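Long-range contacts in nitrogenase molybdenum-iron protein beta chain (Clostridium pasteurianum, PDB 4WES), which forms, with the alpha chain, the molybdenum-iron component of nitrogenase, which reduces dinitrogen to ammonium, and shares an [8Fe-7S] cluster with that chain: residues Ala20-Pro25 with Gly144-Gly149; Gly242-Asp247 with Gly319-Ile324; Lys313-Leu318 with Leu388-Thr393; Pro338-Thr343 with Gln379-Glu384; Gly344-Lys349 with Lys369-Phe374. All blocks are in the same frame, centred on the assembly; numbering follows the deposited sequence. Where two conformers were deposited one is given.

Interaction 1 (Ala20-Pro25 with Gly144-Gly149). With CLF (Fe(8)-S(7) cluster), chain H.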
# COMPACT_ATOMS: atom_id res chain seq x y z
N ALA B 20 -18.41 6.73 15.40
CA ALA B 20 -17.31 5.79 15.52
C ALA B 20 -17.79 4.47 16.17
O ALA B 20 -17.10 3.89 17.02
CB ALA B 20 -16.15 6.41 16.25
N LYS B 21 -18.95 4.01 15.74
CA LYS B 21 -19.56 2.76 16.19
C LYS B 21 -20.75 2.50 15.29
O LYS B 21 -21.24 3.41 14.60
CB LYS B 21 -20.07 2.86 17.64
CG LYS B 21 -21.12 3.96 17.86
CD LYS B 21 -21.95 3.79 19.11
CE LYS B 21 -22.93 4.94 19.25
NZ LYS B 21 -23.84 4.80 20.41
N THR B 22 -21.26 1.26 15.34
CA THR B 22 -22.60 1.01 14.89
C THR B 22 -23.34 0.20 15.99
O THR B 22 -22.82 0.13 17.10
CB THR B 22 -22.63 0.36 13.49
OG1 THR B 22 -23.99 0.36 13.06
CG2 THR B 22 -22.02 -1.02 13.43
N CYS B 23 -24.54 -0.28 15.71
CA CYS B 23 -25.35 -0.89 16.77
C CYS B 23 -25.04 -2.35 17.01
O CYS B 23 -24.46 -3.07 16.18
CB CYS B 23 -26.84 -0.68 16.51
SG CYS B 23 -27.47 -1.25 14.90
N GLN B 24 -25.51 -2.85 18.15
CA GLN B 24 -25.24 -4.23 18.59
C GLN B 24 -25.47 -5.33 17.55
O GLN B 24 -24.61 -6.23 17.49
CB GLN B 24 -26.10 -4.62 19.82
CG GLN B 24 -25.74 -3.89 21.09
CD GLN B 24 -26.02 -4.72 22.34
OE1 GLN B 24 -26.07 -5.96 22.29
NE2 GLN B 24 -26.11 -4.04 23.46
N PRO B 25 -26.60 -5.37 16.84
CA PRO B 25 -26.93 -6.63 16.17
C PRO B 25 -25.91 -7.16 15.18
O PRO B 25 -25.73 -8.38 15.11
CB PRO B 25 -28.30 -6.35 15.56
CG PRO B 25 -28.92 -5.33 16.52
CD PRO B 25 -27.76 -4.42 16.82
N GLY B 144 -24.64 0.37 24.21
CA GLY B 144 -23.33 -0.06 23.70
C GLY B 144 -23.19 0.13 22.22
O GLY B 144 -23.63 1.15 21.67
N SER B 145 -22.55 -0.83 21.58
CA SER B 145 -22.25 -0.81 20.16
C SER B 145 -22.25 -2.23 19.63
O SER B 145 -22.56 -3.19 20.32
CB SER B 145 -20.88 -0.19 19.90
OG SER B 145 -19.86 -1.09 20.35
N HIS B 146 -21.87 -2.35 18.36
CA HIS B 146 -21.67 -3.66 17.75
C HIS B 146 -20.70 -4.52 18.55
O HIS B 146 -20.83 -5.77 18.54
CB HIS B 146 -21.19 -3.47 16.30
CG HIS B 146 -19.89 -2.75 16.19
ND1 HIS B 146 -19.77 -1.40 16.40
CD2 HIS B 146 -18.65 -3.23 15.94
CE1 HIS B 146 -18.50 -1.08 16.29
NE2 HIS B 146 -17.80 -2.16 15.99
N VAL B 147 -19.74 -3.94 19.26
CA VAL B 147 -18.84 -4.72 20.09
C VAL B 147 -19.64 -5.42 21.20
O VAL B 147 -19.44 -6.61 21.51
CB VAL B 147 -17.75 -3.83 20.68
CG1 VAL B 147 -16.91 -4.58 21.71
CG2 VAL B 147 -16.87 -3.25 19.53
N THR B 148 -20.54 -4.68 21.82
CA THR B 148 -21.40 -5.22 22.87
C THR B 148 -22.27 -6.32 22.32
O THR B 148 -22.55 -7.32 23.01
CB THR B 148 -22.26 -4.10 23.44
OG1 THR B 148 -21.56 -2.85 23.44
CG2 THR B 148 -22.73 -4.43 24.84
N GLY B 149 -22.75 -6.19 21.09
CA GLY B 149 -23.55 -7.21 20.45
C GLY B 149 -22.79 -8.52 20.27
O GLY B 149 -23.32 -9.61 20.54
FE1 CLF H . -36.00 -0.26 12.49
FE2 CLF H . -33.99 -1.43 11.57
FE3 CLF H . -35.37 0.21 9.83
FE4 CLF H . -33.89 1.18 11.89
S1 CLF H . -33.98 -0.29 13.77
S2A CLF H . -36.10 -1.79 10.74
S4A CLF H . -33.10 0.07 10.06
S3A CLF H . -36.07 1.79 11.39
FE5 CLF H . -30.89 1.28 13.58
FE6 CLF H . -31.82 -0.51 16.59
FE7 CLF H . -29.77 -0.91 14.80
FE8 CLF H . -32.09 -1.71 13.70
S2B CLF H . -30.42 1.09 15.74
S3B CLF H . -31.21 -2.52 15.63
S4B CLF H . -30.34 -0.70 12.57
O HOH W 1 -25.30 2.45 19.74

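Interaction 2 (Gly242-Asp247 with Gly319-Ile324)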
# COMPACT_ATOMS: atom_id res chain seq x y z
N GLY B 242 -9.34 -9.17 24.62
CA GLY B 242 -10.11 -7.94 24.46
C GLY B 242 -11.28 -7.95 25.42
O GLY B 242 -12.29 -8.59 25.18
N SER B 243 -11.17 -7.19 26.51
CA SER B 243 -12.19 -7.27 27.55
C SER B 243 -13.59 -6.86 27.08
O SER B 243 -14.57 -7.47 27.52
CB SER B 243 -11.78 -6.47 28.77
OG SER B 243 -11.73 -5.08 28.48
N TYR B 244 -13.68 -5.85 26.23
CA TYR B 244 -15.00 -5.42 25.81
C TYR B 244 -15.75 -6.52 25.08
O TYR B 244 -16.95 -6.75 25.31
CB TYR B 244 -14.94 -4.17 24.93
CG TYR B 244 -14.70 -2.86 25.64
CD1 TYR B 244 -13.46 -2.55 26.16
CD2 TYR B 244 -15.70 -1.90 25.71
CE1 TYR B 244 -13.20 -1.32 26.75
CE2 TYR B 244 -15.46 -0.66 26.27
CZ TYR B 244 -14.23 -0.36 26.79
OH TYR B 244 -13.97 0.89 27.33
N ALA B 245 -15.09 -7.16 24.12
CA ALA B 245 -15.73 -8.16 23.30
C ALA B 245 -15.87 -9.52 24.01
O ALA B 245 -16.81 -10.27 23.71
CB ALA B 245 -14.97 -8.37 22.00
N SER B 246 -14.91 -9.85 24.86
CA SER B 246 -14.72 -11.24 25.23
C SER B 246 -14.96 -11.58 26.71
O SER B 246 -15.21 -12.75 27.04
CB SER B 246 -13.30 -11.69 24.85
OG SER B 246 -13.09 -11.48 23.46
N ASP B 247 -14.87 -10.59 27.61
CA ASP B 247 -14.93 -10.92 29.03
C ASP B 247 -16.29 -11.45 29.44
O ASP B 247 -16.35 -12.33 30.29
CB ASP B 247 -14.60 -9.71 29.90
CG ASP B 247 -13.16 -9.57 30.25
OD1 ASP B 247 -12.31 -10.32 29.77
OD2 ASP B 247 -12.87 -8.65 31.08
N GLY B 319 -11.66 3.86 16.46
CA GLY B 319 -12.18 2.51 16.26
C GLY B 319 -12.73 1.90 17.50
O GLY B 319 -13.22 2.60 18.40
N ASP B 320 -12.70 0.58 17.54
CA ASP B 320 -13.32 -0.18 18.60
C ASP B 320 -12.34 -0.31 19.77
O ASP B 320 -11.12 -0.29 19.60
CB ASP B 320 -13.76 -1.53 18.05
CG ASP B 320 -14.82 -1.42 17.01
OD1 ASP B 320 -15.56 -0.40 16.99
OD2 ASP B 320 -14.97 -2.36 16.19
N PRO B 321 -12.86 -0.45 21.01
CA PRO B 321 -11.97 -0.19 22.15
C PRO B 321 -10.84 -1.18 22.29
O PRO B 321 -9.70 -0.79 22.58
CB PRO B 321 -12.90 -0.22 23.37
CG PRO B 321 -14.27 -0.15 22.87
CD PRO B 321 -14.27 -0.49 21.40
N ASP B 322 -11.11 -2.49 22.15
CA ASP B 322 -10.05 -3.46 22.39
C ASP B 322 -8.89 -3.25 21.41
O ASP B 322 -7.72 -3.23 21.80
CB ASP B 322 -10.57 -4.90 22.27
CG ASP B 322 -11.68 -5.25 23.27
OD1 ASP B 322 -11.59 -4.81 24.44
OD2 ASP B 322 -12.63 -5.97 22.84
N GLU B 323 -9.23 -3.14 20.13
CA GLU B 323 -8.22 -2.98 19.08
C GLU B 323 -7.48 -1.66 19.19
O GLU B 323 -6.27 -1.60 18.96
CB GLU B 323 -8.91 -3.09 17.67
CG GLU B 323 -9.87 -1.93 17.33
CD GLU B 323 -10.68 -1.98 15.99
OE1 GLU B 323 -10.57 -3.10 15.36
OE2 GLU B 323 -11.31 -0.85 15.55
N ILE B 324 -8.18 -0.59 19.57
CA ILE B 324 -7.54 0.72 19.64
C ILE B 324 -6.67 0.86 20.90
O ILE B 324 -5.64 1.51 20.86
CB ILE B 324 -8.57 1.86 19.50
CG1 ILE B 324 -9.23 1.84 18.12
CG2 ILE B 324 -7.95 3.22 19.79
CD1 ILE B 324 -8.27 2.09 16.96

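Interaction 3 (Lys313-Leu318 with Leu388-Thr393)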
# COMPACT_ATOMS: atom_id res chain seq x y z
N LYS B 313 6.02 10.81 15.25
CA LYS B 313 4.88 11.01 14.37
C LYS B 313 3.61 11.11 15.18
O LYS B 313 3.37 10.25 16.04
CB LYS B 313 4.77 9.84 13.36
CG LYS B 313 5.85 9.82 12.27
CD LYS B 313 5.49 10.76 11.12
CE LYS B 313 6.48 10.75 9.98
NZ LYS B 313 7.75 11.28 10.41
N LYS B 314 2.76 12.09 14.85
CA LYS B 314 1.48 12.25 15.53
C LYS B 314 0.41 11.47 14.80
O LYS B 314 0.23 11.61 13.61
CB LYS B 314 1.09 13.73 15.57
CG LYS B 314 1.98 14.58 16.44
CD LYS B 314 1.63 16.07 16.32
CE LYS B 314 2.68 16.98 16.93
NZ LYS B 314 2.36 18.41 16.59
N VAL B 315 -0.32 10.65 15.56
CA VAL B 315 -1.29 9.73 14.98
C VAL B 315 -2.69 10.01 15.52
O VAL B 315 -2.88 10.16 16.73
CB VAL B 315 -0.91 8.26 15.26
CG1 VAL B 315 -1.81 7.31 14.50
CG2 VAL B 315 0.54 7.99 14.95
N ALA B 316 -3.66 10.05 14.62
CA ALA B 316 -5.09 10.05 15.00
C ALA B 316 -5.63 8.66 14.76
O ALA B 316 -5.41 8.09 13.69
CB ALA B 316 -5.86 11.05 14.16
N LEU B 317 -6.33 8.11 15.76
CA LEU B 317 -6.87 6.76 15.71
C LEU B 317 -8.32 6.77 16.13
O LEU B 317 -8.66 7.38 17.15
CB LEU B 317 -6.13 5.78 16.69
CG LEU B 317 -4.66 5.65 16.63
CD1 LEU B 317 -4.00 6.61 17.56
CD2 LEU B 317 -4.35 4.22 16.99
N LEU B 318 -9.18 6.09 15.36
CA LEU B 318 -10.56 5.89 15.75
C LEU B 318 -10.92 4.46 15.52
O LEU B 318 -10.62 3.90 14.47
CB LEU B 318 -11.59 6.71 14.92
CG LEU B 318 -11.45 8.21 14.96
CD1 LEU B 318 -10.57 8.69 13.82
CD2 LEU B 318 -12.85 8.85 14.94
N LEU B 388 -0.56 10.98 10.53
CA LEU B 388 -1.06 9.66 10.21
C LEU B 388 -2.46 9.53 10.80
O LEU B 388 -2.71 9.98 11.90
CB LEU B 388 -0.14 8.59 10.82
CG LEU B 388 -0.44 7.10 10.53
CD1 LEU B 388 -0.21 6.78 9.06
CD2 LEU B 388 0.42 6.20 11.42
N LEU B 389 -3.33 8.89 10.04
CA LEU B 389 -4.71 8.59 10.45
C LEU B 389 -4.94 7.12 10.28
O LEU B 389 -4.69 6.58 9.20
CB LEU B 389 -5.70 9.38 9.61
CG LEU B 389 -7.18 9.12 9.81
CD1 LEU B 389 -7.67 9.44 11.20
CD2 LEU B 389 -8.02 9.85 8.81
N ILE B 390 -5.48 6.49 11.31
CA ILE B 390 -5.79 5.06 11.32
C ILE B 390 -7.24 4.87 11.74
O ILE B 390 -7.62 5.28 12.84
CB ILE B 390 -4.86 4.25 12.25
CG1 ILE B 390 -3.38 4.54 11.96
CG2 ILE B 390 -5.17 2.77 12.11
CD1 ILE B 390 -2.44 3.82 12.87
N SER B 391 -8.06 4.32 10.85
CA SER B 391 -9.47 4.15 11.14
C SER B 391 -10.10 3.25 10.10
O SER B 391 -9.45 2.83 9.15
CB SER B 391 -10.23 5.51 11.12
OG SER B 391 -10.39 6.01 9.78
N ASN B 392 -11.42 3.05 10.22
CA ASN B 392 -12.15 2.34 9.18
C ASN B 392 -12.32 3.24 7.96
O ASN B 392 -11.78 4.36 7.88
CB ASN B 392 -13.48 1.81 9.73
CG ASN B 392 -14.49 2.91 10.03
OD1 ASN B 392 -14.45 3.99 9.45
ND2 ASN B 392 -15.44 2.60 10.91
N THR B 393 -13.06 2.75 6.96
CA THR B 393 -13.22 3.46 5.69
C THR B 393 -13.60 4.92 5.83
O THR B 393 -13.19 5.76 5.01
CB THR B 393 -14.20 2.70 4.80
OG1 THR B 393 -13.60 1.48 4.38
CG2 THR B 393 -14.67 3.47 3.58
O HOH W 2 -12.74 3.28 12.76

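Interaction 4 (Pro338-Thr343 with Gln379-Glu384)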
# COMPACT_ATOMS: atom_id res chain seq x y z
N PRO B 338 0.23 8.65 20.01
CA PRO B 338 -1.23 8.66 19.88
C PRO B 338 -1.73 10.02 20.30
O PRO B 338 -1.76 10.34 21.50
CB PRO B 338 -1.69 7.53 20.83
CG PRO B 338 -0.45 6.78 21.22
CD PRO B 338 0.65 7.82 21.15
N LYS B 339 -2.03 10.85 19.31
CA LYS B 339 -2.37 12.25 19.51
C LYS B 339 -3.85 12.43 19.77
O LYS B 339 -4.23 13.15 20.70
CB LYS B 339 -1.90 13.05 18.30
CG LYS B 339 -2.26 14.51 18.33
CD LYS B 339 -1.65 15.21 19.49
CE LYS B 339 -1.84 16.71 19.30
NZ LYS B 339 -1.13 17.41 20.40
N TYR B 340 -4.67 11.82 18.93
CA TYR B 340 -6.14 11.86 19.06
C TYR B 340 -6.58 10.41 19.04
O TYR B 340 -6.26 9.69 18.11
CB TYR B 340 -6.81 12.62 17.92
CG TYR B 340 -6.32 14.04 17.75
CD1 TYR B 340 -6.13 14.89 18.85
CD2 TYR B 340 -6.01 14.56 16.50
CE1 TYR B 340 -5.65 16.17 18.69
CE2 TYR B 340 -5.55 15.86 16.34
CZ TYR B 340 -5.39 16.65 17.45
OH TYR B 340 -4.90 17.94 17.33
N VAL B 341 -7.32 9.99 20.06
CA VAL B 341 -7.64 8.57 20.26
C VAL B 341 -9.11 8.48 20.66
O VAL B 341 -9.48 8.93 21.75
CB VAL B 341 -6.74 7.91 21.32
CG1 VAL B 341 -6.91 6.41 21.25
CG2 VAL B 341 -5.28 8.28 21.15
N VAL B 342 -9.94 7.90 19.78
CA VAL B 342 -11.38 7.92 19.96
C VAL B 342 -12.02 6.58 19.73
O VAL B 342 -11.66 5.87 18.78
CB VAL B 342 -12.01 8.98 19.02
CG1 VAL B 342 -13.53 8.91 19.00
CG2 VAL B 342 -11.56 10.36 19.45
N THR B 343 -12.99 6.24 20.57
CA THR B 343 -13.91 5.16 20.27
C THR B 343 -15.34 5.67 20.41
O THR B 343 -15.61 6.51 21.28
CB THR B 343 -13.69 3.94 21.18
OG1 THR B 343 -14.59 2.89 20.76
CG2 THR B 343 -13.92 4.20 22.62
N GLN B 379 -12.44 18.07 13.68
CA GLN B 379 -12.28 19.39 14.31
C GLN B 379 -10.94 19.50 15.03
O GLN B 379 -10.26 20.54 14.94
CB GLN B 379 -13.41 19.71 15.28
CG GLN B 379 -14.77 19.83 14.62
CD GLN B 379 -15.70 20.72 15.45
OE1 GLN B 379 -16.16 20.32 16.52
NE2 GLN B 379 -15.91 21.92 14.99
N TRP B 380 -10.56 18.48 15.78
CA TRP B 380 -9.28 18.52 16.48
C TRP B 380 -8.12 18.68 15.50
O TRP B 380 -7.20 19.46 15.76
CB TRP B 380 -9.09 17.28 17.33
CG TRP B 380 -10.16 17.06 18.35
CD1 TRP B 380 -11.12 17.94 18.79
CD2 TRP B 380 -10.37 15.86 19.07
NE1 TRP B 380 -11.93 17.34 19.72
CE2 TRP B 380 -11.49 16.05 19.90
CE3 TRP B 380 -9.72 14.62 19.08
CZ2 TRP B 380 -11.96 15.06 20.75
CZ3 TRP B 380 -10.19 13.64 19.91
CH2 TRP B 380 -11.29 13.87 20.74
N ILE B 381 -8.17 17.92 14.40
CA ILE B 381 -7.12 17.98 13.39
C ILE B 381 -7.00 19.37 12.80
O ILE B 381 -5.90 19.84 12.53
CB ILE B 381 -7.36 16.91 12.33
CG1 ILE B 381 -7.05 15.53 12.91
CG2 ILE B 381 -6.55 17.16 11.08
CD1 ILE B 381 -7.55 14.37 12.07
N LYS B 382 -8.14 20.05 12.62
CA LYS B 382 -8.08 21.42 12.10
C LYS B 382 -7.37 22.40 13.03
O LYS B 382 -6.89 23.45 12.59
CB LYS B 382 -9.49 21.94 11.81
CG LYS B 382 -10.17 21.25 10.65
CD LYS B 382 -11.60 21.73 10.51
CE LYS B 382 -12.23 21.15 9.27
NZ LYS B 382 -11.50 21.60 8.04
N ASN B 383 -7.36 22.07 14.32
CA ASN B 383 -6.66 22.89 15.31
C ASN B 383 -5.21 22.52 15.50
O ASN B 383 -4.39 23.41 15.75
CB ASN B 383 -7.43 22.88 16.62
CG ASN B 383 -8.68 23.72 16.53
OD1 ASN B 383 -8.63 24.91 16.79
ND2 ASN B 383 -9.79 23.11 16.14
N GLU B 384 -4.87 21.24 15.40
CA GLU B 384 -3.47 20.82 15.40
C GLU B 384 -3.41 19.54 14.55
O GLU B 384 -4.07 18.54 14.86
CB GLU B 384 -2.94 20.55 16.81
CG GLU B 384 -1.48 20.11 16.78
CD GLU B 384 -0.91 19.74 18.13
OE1 GLU B 384 -1.61 19.94 19.17
OE2 GLU B 384 0.24 19.20 18.16
O HOH W 3 -4.33 19.84 20.16

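Interaction 5 (Gly344-Lys349 with Lys369-Phe374)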
# COMPACT_ATOMS: atom_id res chain seq x y z
N GLY B 344 -16.24 5.12 19.60
CA GLY B 344 -17.66 5.37 19.80
C GLY B 344 -18.31 4.48 20.83
O GLY B 344 -19.44 4.72 21.23
N THR B 345 -17.62 3.42 21.25
CA THR B 345 -18.20 2.46 22.19
C THR B 345 -18.05 3.01 23.61
O THR B 345 -16.96 3.39 24.02
CB THR B 345 -17.49 1.12 22.06
OG1 THR B 345 -17.77 0.56 20.76
CG2 THR B 345 -17.98 0.14 23.08
N PRO B 346 -19.15 3.02 24.40
CA PRO B 346 -19.06 3.55 25.75
C PRO B 346 -18.26 2.64 26.67
O PRO B 346 -18.09 1.45 26.41
CB PRO B 346 -20.51 3.62 26.19
CG PRO B 346 -21.23 2.66 25.35
CD PRO B 346 -20.51 2.66 24.03
N GLY B 347 -17.77 3.24 27.75
CA GLY B 347 -17.07 2.51 28.81
C GLY B 347 -15.84 3.25 29.28
O GLY B 347 -15.13 3.86 28.49
N MET B 348 -15.57 3.18 30.58
CA MET B 348 -14.44 3.89 31.17
C MET B 348 -13.09 3.21 30.96
O MET B 348 -12.06 3.85 31.04
CB MET B 348 -14.64 4.08 32.68
CG MET B 348 -15.94 4.79 33.01
SD MET B 348 -15.94 6.49 32.41
CE MET B 348 -16.60 6.38 30.75
N LYS B 349 -13.11 1.91 30.68
CA LYS B 349 -11.84 1.19 30.57
C LYS B 349 -10.91 1.80 29.54
O LYS B 349 -9.72 1.97 29.77
CB LYS B 349 -12.05 -0.29 30.31
CG LYS B 349 -10.77 -1.08 30.42
CD LYS B 349 -11.00 -2.58 30.39
CE LYS B 349 -9.70 -3.31 30.71
NZ LYS B 349 -8.53 -2.77 29.96
N LYS B 369 -11.06 10.34 23.80
CA LYS B 369 -12.47 10.51 24.03
C LYS B 369 -13.24 9.22 23.80
O LYS B 369 -13.12 8.56 22.76
CB LYS B 369 -13.06 11.62 23.15
CG LYS B 369 -14.50 11.94 23.47
CD LYS B 369 -15.01 13.15 22.69
CE LYS B 369 -16.46 13.40 22.95
NZ LYS B 369 -16.97 14.58 22.19
N VAL B 370 -14.05 8.88 24.78
CA VAL B 370 -15.02 7.81 24.71
C VAL B 370 -16.36 8.42 24.23
O VAL B 370 -16.75 9.50 24.69
CB VAL B 370 -15.17 7.15 26.08
CG1 VAL B 370 -16.35 6.20 26.15
CG2 VAL B 370 -13.89 6.44 26.45
N GLU B 371 -17.04 7.73 23.34
CA GLU B 371 -18.23 8.27 22.72
C GLU B 371 -17.92 9.58 21.97
O GLU B 371 -18.72 10.51 21.94
CB GLU B 371 -19.42 8.38 23.66
CG GLU B 371 -19.87 7.05 24.21
CD GLU B 371 -21.09 7.19 25.06
OE1 GLU B 371 -22.22 7.11 24.55
OE2 GLU B 371 -20.91 7.43 26.25
N GLY B 372 -16.76 9.62 21.34
CA GLY B 372 -16.46 10.66 20.36
C GLY B 372 -16.77 10.13 18.96
O GLY B 372 -17.06 8.95 18.77
N ASP B 373 -16.72 11.04 17.98
CA ASP B 373 -17.05 10.65 16.62
C ASP B 373 -16.06 11.24 15.61
O ASP B 373 -15.10 11.92 15.99
CB ASP B 373 -18.53 10.98 16.32
CG ASP B 373 -18.89 12.44 16.53
OD1 ASP B 373 -18.07 13.32 16.18
OD2 ASP B 373 -20.01 12.69 17.00
N PHE B 374 -16.24 10.90 14.34
CA PHE B 374 -15.33 11.38 13.29
C PHE B 374 -15.41 12.88 13.10
O PHE B 374 -14.48 13.47 12.56
CB PHE B 374 -15.60 10.67 11.96
CG PHE B 374 -15.06 9.26 11.83
CD1 PHE B 374 -13.82 9.04 11.29
CD2 PHE B 374 -15.80 8.16 12.23
CE1 PHE B 374 -13.32 7.78 11.11
CE2 PHE B 374 -15.30 6.87 12.07
CZ PHE B 374 -14.05 6.70 11.52

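Interaction 1 (Ala20-Pro25 with Gly144-Gly149)
In the wall of the P-cluster site, the loop through Thr22 and Cys23 lies across the start of helix 146-161 and meets His146. Cys23 SG binds FE7 of the [8Fe-7S] cluster at 2.3 Å, its CB directed away from the helix. The neighbouring residue does the gripping: Thr22 N donates to His146 ND1 over 3.2 Å in a nearly straight bond (170°), although the donor is tilted out of the imidazole plane. Thr22 O in turn accepts from His146 N at 2.9 Å, the donor standing above the carbonyl plane. A chi1 of 61° puts His146 CG between the backbone N and the carbonyl carbon, and ND1 faces Thr22, while NE2 is hydrogen-bonded to Asp320 OD2. Ser145 and Thr148 form a capping box at the helix start, Ser145 OG accepting from Val147 N and Thr148 OG1 from Ser145 N. Lys21 NZ forms a salt bridge with Asp109 of the alpha chain and also reaches Gly144 O through a water. The Gln24 amide is held by Asn152 and Val143, its CG lying 3.3 Å from Ser145 O. Beyond it, Gly149 CA points its C-H almost straight at Gln24 O, 3.3 Å away.

Interaction 2 (Gly242-Asp247 with Gly319-Ile324)
Asp322 and Tyr244 carry a contact between the starts of two helices that belong to different alpha/beta units. Helix 243-257 follows strand 237-241 of one four-stranded parallel sheet, and helix 321-333 follows strand 314-318 of the five-stranded sheet, so the contact ties together two Rossmann-like parts of the chain. The Asp322 carboxylate faces the first turn of helix 243-257 and takes two backbone N-H groups, one with each oxygen. OD1 accepts from Tyr244 N at 2.9 Å and OD2 from Ala245 N at 3.0 Å. Both oxygens use the syn lone pair, and the bonds bend only moderately (154° and 150°). A chi1 of -60° sets Asp322 CG anti to its own carbonyl carbon, from where it approaches Gly242 CA to 3.3 Å; the glycine offers no side chain to stand in the way. Next to this polar grip is an apolar one. Pro321 CB sits over the centre of the Tyr244 ring in a CH-pi contact, 3.5 Å from the centroid and close to the ring normal, with Pro321 CG over the CD2 and CE2 side. Asp322 OD1 meets the same ring at its edge, 3.4 Å from Tyr244 CD1. The phenol itself is fixed from elsewhere, its OH bonding to Phe350 N. Two N-H groups at the amino end of a helix converge on this one carboxylate, and together with the helix dipole they would be expected to favour its ionised form.

Interaction 3 (Lys313-Leu318 with Leu388-Thr393)
Val315, Leu388 and Ile390 share one face of the sheet made by these two strands, together with Leu317, while Ala316 and Leu389 occupy the other. On the first face Val315 and Leu388 lie side by side and point the same way, with Val315 CG2 4.0 Å from Leu388 CD2. The other branch, Val315 CG1, reaches forward to Ile390 CD1 at 3.9 Å. This is the face covered by helix 321-333, from which Leu327 touches Leu317 and Ile390. On the second face Leu389 has CG anti to the backbone N (chi1 175°), and its CD1, set by chi2, lies 3.8 Å from Ala316 CB and 4.0 Å from Leu318 CD1; Phe374 and Val377 of helix 374-383 pack against Leu318 here. At the strand edges, the central strand 314-318 of a five-stranded Rossmann-like sheet of order 3-2-1-4-5 pairs with its parallel neighbour 388-391, which strand 406-408 flanks beyond. Ala316 bonds twice, its N donating to Leu388 O and its O accepting from Ile390 N, each at 2.9 Å. Leu318 N then donates to Ile390 O at 3.1 Å. The C-H groups at Val315 CA and Leu317 CA support the same acceptors. Past the last bridge the strands part, and a water fills in between them, donating to Leu318 O and accepting from Asn392 N, with 2.9 Å between the water oxygen and that nitrogen.

Interaction 4 (Pro338-Thr343 with Gln379-Glu384)
Tyr340 and Trp380 slide past each other in opposite directions, the phenol running out toward the helix while the indole runs back toward the strand. Their rings are inclined at 58°, so the pair is oblique, and Tyr340 CD1 comes within 3.6 Å of Trp380 CE3. The Tyr340 ring itself is held between aliphatic groups: Trp380 CB sits over the centre of one face, 3.8 Å from the centroid, and CG of the preceding Lys339 covers the centre of the opposite face. Ile381 CG1 adds to the packing obliquely near CE2. At the end of the ring the hydroxyl donates to Glu384 O, which lies at the ring edge 2.7 Å from Tyr340 OH. The far end of the indole meets Val342, whose CG2 lies 3.6 Å from Trp380 CZ3. Lys339 crosses Glu384 at about a right angle. Its chain bends at chi2 (61°), and NZ makes a salt bridge to Glu384 OE1 at 2.9 Å, approaching from above the carboxylate plane. Glu384 OE2 has a second cation in Lys314, so the carboxylate lies between two lysines, which would favour its charged form; a water also donates to OE1. Tyr340 and Trp380 thus join helix 374-383 to one face of the parallel sheet, the helix-on-sheet layering of a Rossmann-like alpha/beta domain.

Interaction 5 (Gly344-Lys349 with Lys369-Phe374)
About half of this contact is van der Waals packing of Val370 methyls on the loop Thr345-Gly347, at the carboxyl ends of two neighbouring strands in a beta-alpha-beta crossover (strand 337-343, helix 348-360, strand 367-370). The valine offers both methyl groups to one carbonyl: Gly347 O lies 3.5 Å from Val370 CG1 and 3.5 Å from Val370 CG2. CG1, anti to the backbone N (chi1 169°), also touches Thr345 O at 3.6 Å and Pro346 CA at 3.8 Å. A second group of contacts comes from Glu371, where the backbone takes a left-handed conformation just after the strand. Its aliphatic stem passes Gly344, with CG 3.8 Å from Gly344 O, and its carboxyl carbon CD rests 3.8 Å from Pro346 CB. Glu371 also packs on Gln111 of the alpha chain. Backbone against backbone, Gly344 CA meets Gly372 O at 3.8 Å. Polar bonds reach outward from both segments: Thr345 OG1 bonds to Ser145 OG, and Asp373, the N-cap of the following helix, forms salt bridges with Arg12 and Arg16. The two turns are fitted to one another by shape, with methyl and methylene groups set against carbonyl oxygens, while directional bonds tie each to other parts of the chain.

Overall arrangement
Interactions 3, 4 and 5 share the five-stranded parallel sheet: interaction 3 pairs its central strand with the next, interaction 4 lays helix 374-383 against it, and interaction 5 closes its 337-370 crossover. The centres of interactions 3 and 4 are about 9 Å apart, those of 4 and 5 about 13 Å. Interaction 1 comes first along the chain and is complete before the others begin. Interaction 2 joins this sheet's first helix to the preceding alpha/beta unit, its centre about 11 Å from that of interaction 1. His146-Asp320 and Ser145-Thr345 bonds connect interaction 1 to interactions 2 and 5, so segment 144-149, gripping ligand-bearing segment 20-25, ties it indirectly to the carboxyl-end loops of this sheet.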